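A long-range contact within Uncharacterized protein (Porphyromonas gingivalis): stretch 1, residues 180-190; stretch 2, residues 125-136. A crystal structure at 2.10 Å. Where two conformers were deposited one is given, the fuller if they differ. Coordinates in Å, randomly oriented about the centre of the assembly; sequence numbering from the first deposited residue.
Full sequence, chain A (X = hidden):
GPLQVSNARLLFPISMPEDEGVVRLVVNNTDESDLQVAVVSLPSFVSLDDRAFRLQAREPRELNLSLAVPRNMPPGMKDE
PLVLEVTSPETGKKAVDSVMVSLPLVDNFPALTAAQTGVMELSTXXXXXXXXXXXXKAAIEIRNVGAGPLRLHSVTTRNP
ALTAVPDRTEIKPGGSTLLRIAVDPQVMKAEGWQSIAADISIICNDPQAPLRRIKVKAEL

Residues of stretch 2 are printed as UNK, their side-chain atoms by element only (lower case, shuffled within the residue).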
ATOM      1  N   ARG A 180       0.508  -2.314 -18.947  1.00 19.81           N
ATOM      2  CA  ARG A 180      -0.632  -3.079 -19.459  1.00 20.51           C
ATOM      3  C   ARG A 180      -1.667  -3.185 -18.329  1.00 21.26           C
ATOM      4  O   ARG A 180      -1.372  -3.726 -17.314  1.00 21.80           O
ATOM      5  CB  ARG A 180      -0.238  -4.514 -19.818  1.00 21.24           C
ATOM      6  CG  ARG A 180       1.020  -4.625 -20.683  1.00 26.49           C
ATOM      7  CD  ARG A 180       0.768  -4.248 -22.047  1.00 26.12           C
ATOM      8  NE  ARG A 180       1.929  -4.577 -22.899  1.00 34.13           N
ATOM      9  CZ  ARG A 180       1.869  -4.574 -24.228  1.00 33.70           C
ATOM     10  NH1 ARG A 180       0.709  -4.310 -24.802  1.00 35.32           N
ATOM     11  NH2 ARG A 180       2.947  -4.817 -24.979  1.00 33.82           N
ATOM     12  N   ILE A 181      -2.879  -2.725 -18.579  1.00 22.43           N
ATOM     13  CA  ILE A 181      -3.944  -2.643 -17.582  1.00 22.02           C
ATOM     14  C   ILE A 181      -5.040  -3.635 -18.017  1.00 22.30           C
ATOM     15  O   ILE A 181      -5.308  -3.815 -19.212  1.00 21.43           O
ATOM     16  CB  ILE A 181      -4.459  -1.188 -17.507  1.00 22.36           C
ATOM     17  CG1 ILE A 181      -3.325  -0.298 -16.978  1.00 20.81           C
ATOM     18  CG2 ILE A 181      -5.778  -1.041 -16.649  1.00 21.83           C
ATOM     19  CD1 ILE A 181      -3.458   1.161 -17.363  1.00 19.41           C
ATOM     20  N   ALA A 182      -5.611  -4.344 -17.044  1.00 21.69           N
ATOM     21  CA  ALA A 182      -6.793  -5.185 -17.305  1.00 23.68           C
ATOM     22  C   ALA A 182      -7.844  -5.005 -16.187  1.00 24.39           C
ATOM     23  O   ALA A 182      -7.478  -4.938 -14.994  1.00 24.25           O
ATOM     24  CB  ALA A 182      -6.398  -6.660 -17.480  1.00 22.67           C
ATOM     25  N   VAL A 183      -9.107  -4.830 -16.577  1.00 25.94           N
ATOM     26  CA  VAL A 183     -10.236  -4.760 -15.622  1.00 28.08           C
ATOM     27  C   VAL A 183     -11.137  -5.989 -15.837  1.00 29.36           C
ATOM     28  O   VAL A 183     -11.495  -6.293 -16.971  1.00 29.46           O
ATOM     29  CB  VAL A 183     -11.017  -3.422 -15.683  1.00 28.18           C
ATOM     30  CG1 VAL A 183     -12.360  -3.463 -14.808  1.00 29.51           C
ATOM     31  CG2 VAL A 183     -10.131  -2.300 -15.216  1.00 28.32           C
ATOM     32  N   ASP A 184     -11.433  -6.712 -14.745  1.00 30.21           N
ATOM     33  CA  ASP A 184     -12.226  -7.944 -14.773  1.00 31.65           C
ATOM     34  C   ASP A 184     -13.654  -7.628 -14.283  1.00 31.78           C
ATOM     35  O   ASP A 184     -13.873  -7.475 -13.068  1.00 31.50           O
ATOM     36  CB  ASP A 184     -11.563  -9.030 -13.905  1.00 32.25           C
ATOM     37  CG  ASP A 184     -12.131 -10.471 -14.156  1.00 35.48           C
ATOM     38  OD1 ASP A 184     -13.264 -10.651 -14.674  1.00 37.29           O
ATOM     39  OD2 ASP A 184     -11.424 -11.441 -13.798  1.00 38.12           O
ATOM     40  N   PRO A 185     -14.618  -7.499 -15.222  1.00 31.47           N
ATOM     41  CA  PRO A 185     -15.999  -7.180 -14.849  1.00 32.10           C
ATOM     42  C   PRO A 185     -16.679  -8.305 -14.032  1.00 32.00           C
ATOM     43  O   PRO A 185     -17.639  -8.020 -13.324  1.00 31.76           O
ATOM     44  CB  PRO A 185     -16.712  -7.019 -16.201  1.00 31.40           C
ATOM     45  CG  PRO A 185     -15.923  -7.830 -17.127  1.00 31.91           C
ATOM     46  CD  PRO A 185     -14.490  -7.727 -16.670  1.00 31.91           C
ATOM     47  N   GLN A 186     -16.221  -9.544 -14.192  1.00 33.41           N
ATOM     48  CA  GLN A 186     -16.722 -10.676 -13.391  1.00 35.88           C
ATOM     49  C   GLN A 186     -16.374 -10.555 -11.905  1.00 35.52           C
ATOM     50  O   GLN A 186     -17.161 -11.010 -11.039  1.00 36.20           O
ATOM     51  CB  GLN A 186     -16.245 -12.027 -13.947  1.00 36.09           C
ATOM     52  CG  GLN A 186     -16.640 -12.256 -15.412  1.00 43.09           C
ATOM     53  CD  GLN A 186     -18.115 -11.896 -15.735  1.00 49.04           C
ATOM     54  OE1 GLN A 186     -19.041 -12.396 -15.102  1.00 51.96           O
ATOM     55  NE2 GLN A 186     -18.321 -11.046 -16.740  1.00 49.87           N
ATOM     56  N   VAL A 187     -15.225  -9.932 -11.609  1.00 34.02           N
ATOM     57  CA  VAL A 187     -14.813  -9.673 -10.241  1.00 33.76           C
ATOM     58  C   VAL A 187     -15.692  -8.581  -9.705  1.00 35.81           C
ATOM     59  O   VAL A 187     -16.181  -8.697  -8.591  1.00 35.97           O
ATOM     60  CB  VAL A 187     -13.270  -9.334 -10.096  1.00 33.20           C
ATOM     61  CG1 VAL A 187     -12.917  -8.842  -8.691  1.00 30.97           C
ATOM     62  CG2 VAL A 187     -12.436 -10.546 -10.434  1.00 29.65           C
HETATM   63  N   MSE A 188     -15.921  -7.534 -10.497  1.00 37.09           N
HETATM   64  CA  MSE A 188     -16.801  -6.434 -10.094  1.00 39.33           C
HETATM   65  C   MSE A 188     -18.232  -6.925  -9.789  1.00 41.57           C
HETATM   66  O   MSE A 188     -18.858  -6.479  -8.822  1.00 41.17           O
HETATM   67  CB  MSE A 188     -16.872  -5.358 -11.184  1.00 38.83           C
HETATM   68  CG  MSE A 188     -15.534  -4.748 -11.573  1.00 36.89           C
HETATM   69 SE   MSE A 188     -15.707  -3.619 -13.165  0.60 33.84          SE
HETATM   70  CE  MSE A 188     -17.199  -2.426 -12.737  1.00 27.67           C
ATOM     71  N   LYS A 189     -18.742  -7.826 -10.627  0.50 42.59           N
ATOM     72  CA  LYS A 189     -20.049  -8.417 -10.396  0.50 43.97           C
ATOM     73  C   LYS A 189     -20.056  -9.256  -9.108  0.50 44.99           C
ATOM     74  O   LYS A 189     -20.845  -8.980  -8.204  0.50 45.33           O
ATOM     75  CB  LYS A 189     -20.520  -9.215 -11.609  0.50 43.60           C
ATOM     76  CG  LYS A 189     -21.233  -8.359 -12.618  0.50 43.12           C
ATOM     77  CD  LYS A 189     -21.663  -9.136 -13.831  0.50 43.80           C
ATOM     78  CE  LYS A 189     -20.475  -9.584 -14.636  0.50 43.69           C
ATOM     79  NZ  LYS A 189     -20.834  -9.746 -16.074  0.50 45.48           N
ATOM     80  N   ALA A 190     -19.158 -10.242  -9.017  1.00 46.03           N
ATOM     81  CA  ALA A 190     -19.008 -11.033  -7.783  1.00 46.51           C
ATOM     82  C   ALA A 190     -18.890 -10.169  -6.518  1.00 47.23           C
ATOM     83  O   ALA A 190     -19.270 -10.614  -5.447  1.00 48.99           O
ATOM     84  CB  ALA A 190     -17.846 -11.992  -7.903  1.00 46.30           C
ATOM     85  N   UNK A 125      -5.499   9.552 -16.129  1.00 25.12           N
ATOM     86  CA  UNK A 125      -6.937   9.419 -16.063  1.00 26.77           C
ATOM     87  C   UNK A 125      -7.350   8.523 -17.204  1.00 26.88           C
ATOM     88  O   UNK A 125      -7.159   8.859 -18.368  1.00 27.93           O
ATOM     89  c   UNK A 125     -11.391  10.584 -16.955  1.00 37.41           C
ATOM     90  c   UNK A 125      -9.723  10.844 -14.737  1.00 34.27           C
ATOM     91  c   UNK A 125     -11.955  10.689 -15.690  1.00 37.52           C
ATOM     92  c   UNK A 125      -9.981  10.615 -17.099  1.00 35.08           C
ATOM     93  c   UNK A 125      -9.136  10.748 -15.994  1.00 31.52           C
ATOM     94  c   UNK A 125      -7.604  10.793 -16.169  1.00 28.29           C
ATOM     95  o   UNK A 125     -13.347  10.664 -15.555  1.00 39.56           O
ATOM     96  c   UNK A 125     -11.142  10.823 -14.575  1.00 34.82           C
ATOM     97  N   UNK A 126      -7.889   7.366 -16.886  1.00 26.33           N
ATOM     98  CA  UNK A 126      -8.343   6.460 -17.910  1.00 27.25           C
ATOM     99  C   UNK A 126      -9.796   6.033 -17.626  1.00 27.39           C
ATOM    100  O   UNK A 126     -10.065   5.324 -16.653  1.00 26.81           O
ATOM    101  c   UNK A 126      -7.949   4.467 -20.377  1.00 29.29           C
ATOM    102  c   UNK A 126      -7.028   2.796 -18.750  1.00 27.20           C
ATOM    103  c   UNK A 126      -7.907   4.058 -18.896  1.00 27.44           C
ATOM    104  c   UNK A 126      -7.427   5.205 -17.977  1.00 25.46           C
ATOM    105  N   UNK A 127     -10.719   6.435 -18.493  1.00 29.21           N
ATOM    106  CA  UNK A 127     -12.105   5.972 -18.352  1.00 30.47           C
ATOM    107  C   UNK A 127     -12.328   4.890 -19.375  1.00 30.36           C
ATOM    108  O   UNK A 127     -12.365   5.165 -20.577  1.00 30.03           O
ATOM    109  c   UNK A 127     -14.561   6.762 -18.089  1.00 34.64           C
ATOM    110  o   UNK A 127     -14.938   5.559 -18.014  1.00 34.06           O
ATOM    111  c   UNK A 127     -13.110   7.137 -18.521  1.00 31.70           C
ATOM    112  o   UNK A 127     -15.319   7.710 -17.815  1.00 39.42           O
ATOM    113  N   UNK A 128     -12.431   3.647 -18.920  1.00 31.31           N
ATOM    114  CA  UNK A 128     -12.616   2.527 -19.840  1.00 33.37           C
ATOM    115  C   UNK A 128     -14.046   2.324 -20.356  1.00 34.70           C
ATOM    116  O   UNK A 128     -14.294   1.442 -21.187  1.00 34.57           O
ATOM    117 se   UNK A 128      -9.918  -0.221 -18.222  0.60 37.36          SE
ATOM    118  c   UNK A 128     -10.392  -1.472 -19.578  1.00 35.50           C
ATOM    119  c   UNK A 128     -12.093   1.255 -19.217  1.00 33.17           C
ATOM    120  c   UNK A 128     -10.630   1.397 -18.878  1.00 34.65           C
ATOM    121  N   UNK A 129     -14.963   3.160 -19.899  1.00 36.76           N
ATOM    122  CA  UNK A 129     -16.368   3.046 -20.264  1.00 40.08           C
ATOM    123  C   UNK A 129     -17.051   1.782 -19.755  1.00 41.89           C
ATOM    124  O   UNK A 129     -16.705   1.242 -18.694  1.00 41.81           O
ATOM    125  N   UNK A 130     -18.021   1.315 -20.539  0.50 43.07           N
ATOM    126  CA  UNK A 130     -18.836   0.153 -20.226  0.50 44.12           C
ATOM    127  C   UNK A 130     -18.195  -1.119 -20.757  0.50 44.80           C
ATOM    128  O   UNK A 130     -17.874  -1.205 -21.936  0.50 44.38           O
ATOM    129  o   UNK A 130     -23.304  -0.238 -19.961  0.50 46.43           O
ATOM    130  c   UNK A 130     -22.599  -0.561 -20.923  0.50 46.61           C
ATOM    131  c   UNK A 130     -20.247   0.340 -20.799  0.50 44.45           C
ATOM    132  n   UNK A 130     -23.067  -0.643 -22.162  0.50 45.63           N
ATOM    133  c   UNK A 130     -21.132  -0.892 -20.737  0.50 44.86           C
ATOM    134  N   UNK A 131     -18.015  -2.101 -19.873  1.00 45.56           N
ATOM    135  CA  UNK A 131     -17.294  -3.331 -20.204  1.00 47.78           C
ATOM    136  C   UNK A 131     -18.165  -4.501 -20.661  1.00 50.26           C
ATOM    137  O   UNK A 131     -17.671  -5.382 -21.382  1.00 50.70           O
ATOM    138  c   UNK A 131     -15.457  -2.825 -18.368  1.00 47.32           C
ATOM    139  c   UNK A 131     -16.440  -3.794 -19.020  1.00 47.14           C
ATOM    140  c   UNK A 131     -14.528  -2.208 -19.386  1.00 47.53           C
ATOM    141  c   UNK A 131     -14.664  -3.576 -17.339  1.00 45.73           C
ATOM    142  N   UNK A 132     -19.424  -4.538 -20.204  1.00 52.76           N
ATOM    143  CA  UNK A 132     -20.393  -5.592 -20.583  1.00 55.92           C
ATOM    144  C   UNK A 132     -19.793  -7.032 -20.597  1.00 56.23           C
ATOM    145  O   UNK A 132     -19.784  -7.714 -21.639  1.00 56.47           O
ATOM    146  c   UNK A 132     -21.099  -5.227 -21.931  1.00 57.08           C
ATOM    147  o   UNK A 132     -23.232  -6.284 -21.389  1.00 65.58           O
ATOM    148  c   UNK A 132     -22.315  -6.139 -22.254  1.00 61.64           C
ATOM    149  o   UNK A 132     -22.363  -6.709 -23.383  1.00 65.16           O
ATOM    150  N   UNK A 133     -19.254  -7.466 -19.453  1.00 56.14           N
ATOM    151  CA  UNK A 133     -18.999  -8.893 -19.230  1.00 55.82           C
ATOM    152  C   UNK A 133     -17.743  -9.583 -19.746  1.00 55.59           C
ATOM    153  O   UNK A 133     -17.622 -10.805 -19.639  1.00 55.93           O
ATOM    154  N   UNK A 134     -16.785  -8.823 -20.265  1.00 54.97           N
ATOM    155  CA  UNK A 134     -15.533  -9.415 -20.763  1.00 53.39           C
ATOM    156  C   UNK A 134     -14.286  -8.729 -20.150  1.00 51.06           C
ATOM    157  O   UNK A 134     -14.300  -7.503 -19.972  1.00 50.09           O
ATOM    158  c   UNK A 134     -15.762  -7.754 -24.287  1.00 64.69           C
ATOM    159  o   UNK A 134     -15.281  -6.632 -24.623  1.00 66.31           O
ATOM    160  c   UNK A 134     -16.090  -7.989 -22.815  1.00 58.44           C
ATOM    161  c   UNK A 134     -15.523  -9.316 -22.291  1.00 54.87           C
ATOM    162  o   UNK A 134     -15.989  -8.695 -25.100  1.00 64.88           O
ATOM    163  N   UNK A 135     -13.238  -9.496 -19.811  1.00 48.07           N
ATOM    164  CA  UNK A 135     -12.019  -8.879 -19.262  1.00 45.64           C
ATOM    165  C   UNK A 135     -11.404  -7.958 -20.312  1.00 43.60           C
ATOM    166  O   UNK A 135     -11.120  -8.380 -21.431  1.00 44.02           O
ATOM    167  c   UNK A 135     -10.974  -9.863 -18.730  1.00 46.05           C
ATOM    168  o   UNK A 135     -11.591 -10.733 -17.780  1.00 46.62           O
ATOM    169  c   UNK A 135      -9.828  -9.104 -18.024  1.00 43.97           C
ATOM    170  N   UNK A 136     -11.245  -6.698 -19.937  1.00 40.33           N
ATOM    171  CA  UNK A 136     -10.892  -5.660 -20.869  1.00 37.68           C
ATOM    172  C   UNK A 136      -9.495  -5.113 -20.550  1.00 36.00           C
ATOM    173  O   UNK A 136      -9.181  -4.764 -19.421  1.00 34.18           O
ATOM    174  o   UNK A 136     -13.233  -5.246 -21.071  1.00 38.50           O
ATOM    175  c   UNK A 136     -11.780  -3.541 -21.966  1.00 37.90           C
ATOM    176  c   UNK A 136     -11.978  -4.593 -20.866  1.00 38.15           C
TER

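Position 125 carries one carbon followed by a six-carbon ring bearing a single oxygen, the phenol of tyrosine; Tyr125 lies out of reach of stretch 1. At 126 four carbons fork at the second, and one branch tip meets the side chain of Ile181. The fork after a CH2 makes this Leu126, and its CD2 lies 4.2 Å from Ile181 CD1. Position 127 has two carbons, the second holding two oxygens: a short carboxylate, Asp127. It is out of reach of stretch 1 and accepts from the backbone within its own strand, OD1 lying 3.1 Å from the N of residue 129. At 128 an unbranched chain of two carbons, selenium and a terminal carbon identifies selenomethionine, Met128, whose SE sits 3.7 Å from Val183 CG2.

Position 129 has no side-chain atoms and a positive phi of 66°, as suits Gly129. Three carbons, the third with one oxygen and one nitrogen, extend from 130; this amide is Gln130, exposed and without a partner on stretch 1. Position 131 again shows four carbons forked at the second, pointing toward stretch 1, and is Leu131. Its CD1 approaches Val183 CG1 at 3.4 Å, Pro185 CB at 4.2 Å and the selenium SE of Met188 at 4.3 Å.

Position 132 bears two carbons and two oxygens on the second, hence Asp132, directed away. No side chain exists at 133, where phi is 83°: Gly133. Its CA lies 3.7 Å from Lys189 NZ, and its O is 3.0 Å from Gln186 NE2. Position 134 has three carbons, the third carrying two oxygens, so it is Glu134; its side chain points away, while its backbone O meets Pro185 CG at 3.3 Å. A type I' turn spans Leu131 to Glu134.

At 135 one carbon carries an oxygen and a carbon, the branched pattern of threonine. Thr135 places CG2 3.4 Å from Val183 O and 4.2 Å from Ala182 CB. The same pattern at 136 gives Thr136, whose OG1 donates to Glu134 O at 2.7 Å.

The contact rests on one antiparallel bridge: Thr136 N donates to Val183 O at 3.0 Å, and Val183 N to Thr136 O at 2.8 Å, both nearly straight. This pairing fixes the backbones, while Leu126, Met128 and Leu131 supply apolar contacts to Ile181, Val183, Pro185 and Met188. Beyond the bridge, the start of the helix, with Pro185 leading, packs against the turn.

Stretch 2 125-136: YLDMGQLDGETT
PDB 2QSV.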